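Local coordinates for Sensory/regulatory protein rpfC (Xanthomonas campestris pv. campestris, PDB 3M6M) that probably acts as the phosphoryl-accepting receiver domain of a hybrid sensor kinase, binding magnesium at its acidic site, at residues V19-H23 and E24-M28. Sequence-based numbering, arbitrary orientation.
With MG (magnesium ion), chain T.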
loop_
_atom_site.group_PDB
_atom_site.type_symbol
_atom_site.label_atom_id
_atom_site.label_comp_id
_atom_site.label_asym_id
_atom_site.label_seq_id
_atom_site.Cartn_x
_atom_site.Cartn_y
_atom_site.Cartn_z
ATOM N N VAL D 19 13.517 37.198 20.988
ATOM C CA VAL D 19 14.495 36.213 21.443
ATOM C C VAL D 19 13.959 35.422 22.633
ATOM O O VAL D 19 13.405 35.998 23.572
ATOM C CB VAL D 19 15.847 36.884 21.817
ATOM C CG1 VAL D 19 16.864 35.845 22.262
ATOM C CG2 VAL D 19 16.399 37.683 20.643
ATOM N N ALA D 20 14.125 34.102 22.581
ATOM C CA ALA D 20 13.734 33.227 23.684
ATOM C C ALA D 20 14.881 32.325 24.140
ATOM O O ALA D 20 15.446 31.568 23.348
ATOM C CB ALA D 20 12.517 32.395 23.307
ATOM N N ASP D 21 15.216 32.428 25.424
ATOM C CA ASP D 21 16.186 31.551 26.075
ATOM C C ASP D 21 15.891 31.515 27.570
ATOM O O ASP D 21 15.600 32.552 28.173
ATOM C CB ASP D 21 17.619 32.031 25.826
ATOM C CG ASP D 21 18.656 30.983 26.187
ATOM O OD1 ASP D 21 18.772 30.629 27.382
ATOM O OD2 ASP D 21 19.371 30.522 25.274
ATOM N N ASP D 22 15.974 30.324 28.160
ATOM C CA ASP D 22 15.624 30.138 29.571
ATOM C C ASP D 22 16.675 30.666 30.556
ATOM O O ASP D 22 16.377 30.861 31.736
ATOM C CB ASP D 22 15.267 28.672 29.872
ATOM C CG ASP D 22 16.368 27.700 29.485
ATOM O OD1 ASP D 22 16.790 27.698 28.309
ATOM O OD2 ASP D 22 16.798 26.918 30.357
ATOM N N HIS D 23 17.892 30.901 30.068
ATOM C CA HIS D 23 18.965 31.449 30.900
ATOM C C HIS D 23 19.158 32.948 30.680
ATOM O O HIS D 23 19.159 33.424 29.542
ATOM C CB HIS D 23 20.274 30.686 30.678
ATOM C CG HIS D 23 20.284 29.324 31.297
ATOM N ND1 HIS D 23 19.996 28.179 30.585
ATOM C CD2 HIS D 23 20.529 28.924 32.568
ATOM C CE1 HIS D 23 20.071 27.132 31.388
ATOM N NE2 HIS D 23 20.392 27.557 32.596
ATOM N N GLU D 24 19.322 33.675 31.785
ATOM C CA GLU D 24 19.451 35.135 31.778
ATOM C C GLU D 24 20.665 35.628 30.989
ATOM O O GLU D 24 20.556 36.571 30.204
ATOM C CB GLU D 24 19.494 35.672 33.215
ATOM C CG GLU D 24 19.452 37.197 33.332
ATOM C CD GLU D 24 19.473 37.682 34.774
ATOM O OE1 GLU D 24 18.554 37.322 35.543
ATOM O OE2 GLU D 24 20.404 38.436 35.138
ATOM N N ALA D 25 21.810 34.981 31.199
ATOM C CA ALA D 25 23.056 35.353 30.528
ATOM C C ALA D 25 22.946 35.293 29.000
ATOM O O ALA D 25 23.408 36.204 28.307
ATOM C CB ALA D 25 24.210 34.483 31.022
ATOM N N ASN D 26 22.328 34.228 28.489
ATOM C CA ASN D 26 22.142 34.040 27.046
ATOM C C ASN D 26 21.280 35.125 26.402
ATOM O O ASN D 26 21.582 35.594 25.305
ATOM C CB ASN D 26 21.559 32.657 26.745
ATOM C CG ASN D 26 22.521 31.526 27.068
ATOM O OD1 ASN D 26 23.734 31.655 26.905
ATOM N ND2 ASN D 26 21.977 30.403 27.518
ATOM N N ARG D 27 20.212 35.518 27.092
ATOM C CA ARG D 27 19.347 36.605 26.631
ATOM C C ARG D 27 20.107 37.929 26.587
ATOM O O ARG D 27 19.915 38.731 25.671
ATOM C CB ARG D 27 18.114 36.748 27.531
ATOM C CG ARG D 27 17.210 35.521 27.582
ATOM C CD ARG D 27 15.863 35.843 28.224
ATOM N NE ARG D 27 15.995 36.369 29.584
ATOM C CZ ARG D 27 15.983 35.630 30.690
ATOM N NH1 ARG D 27 15.844 34.312 30.622
ATOM N NH2 ARG D 27 16.108 36.216 31.874
ATOM N N MET D 28 20.975 38.140 27.575
ATOM C CA MET D 28 21.748 39.375 27.693
ATOM C C MET D 28 22.801 39.546 26.599
ATOM O O MET D 28 22.930 40.634 26.034
ATOM C CB MET D 28 22.390 39.489 29.080
ATOM C CG MET D 28 21.413 39.884 30.178
ATOM S SD MET D 28 22.214 40.190 31.764
ATOM C CE MET D 28 20.844 40.876 32.701
HETATM MG MG MG T . 18.656 26.280 27.323
#
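The guanidinium group of R27 has E24 CA and H23 O over the same face, E24 CA lying 3.4 Å off the guanidinium plane and nearer its margin than its centre, while D21 O and D22 O meet its edge. The residues form the turn from strand 16-20 into helix 24-35 of a CheY-like receiver domain. At that edge R27 NH1 donates a hydrogen bond to D21 O at 3.0 Å. The acceptor lies in the guanidinium plane, and the N-H...O angle of 166° makes the bond nearly straight. D22 O is close to the same plane but farther off, 3.7 Å from R27 NH1. A bend at chi3 (-58°) folds the arginine back toward the turn, while its CG and CD also pack against D21 O. Within the turn, D21 OD1 accepts H23 N at 2.8 Å through its anti lone pair; this bond, from the backbone N two residues on to the aspartate side chain, makes it an Asx turn. The same oxygen takes a second bond from N26 ND2, at 3.2 Å; this donor comes from above the carboxylate plane, whereas the oxygen lies close to the amide plane of N26. The two flat groups are turned 63° against each other, and N26 CB rests against the carboxylate, 3.4 Å from D21 CG. D21 OD2 forms a salt bridge with K119, so both oxygens of this buried carboxylate are engaged. H23 occupies the N-cap position, and its carbonyl oxygen receives a weak bond from R27 N in the first turn of the helix. D22, between the two ends of the Asx turn, has its CB directed away from the helix segment; D65 OD2 and H67 O are the other protein ligands of the magnesium ion, which D22 OD1 binds at 2.5 Å.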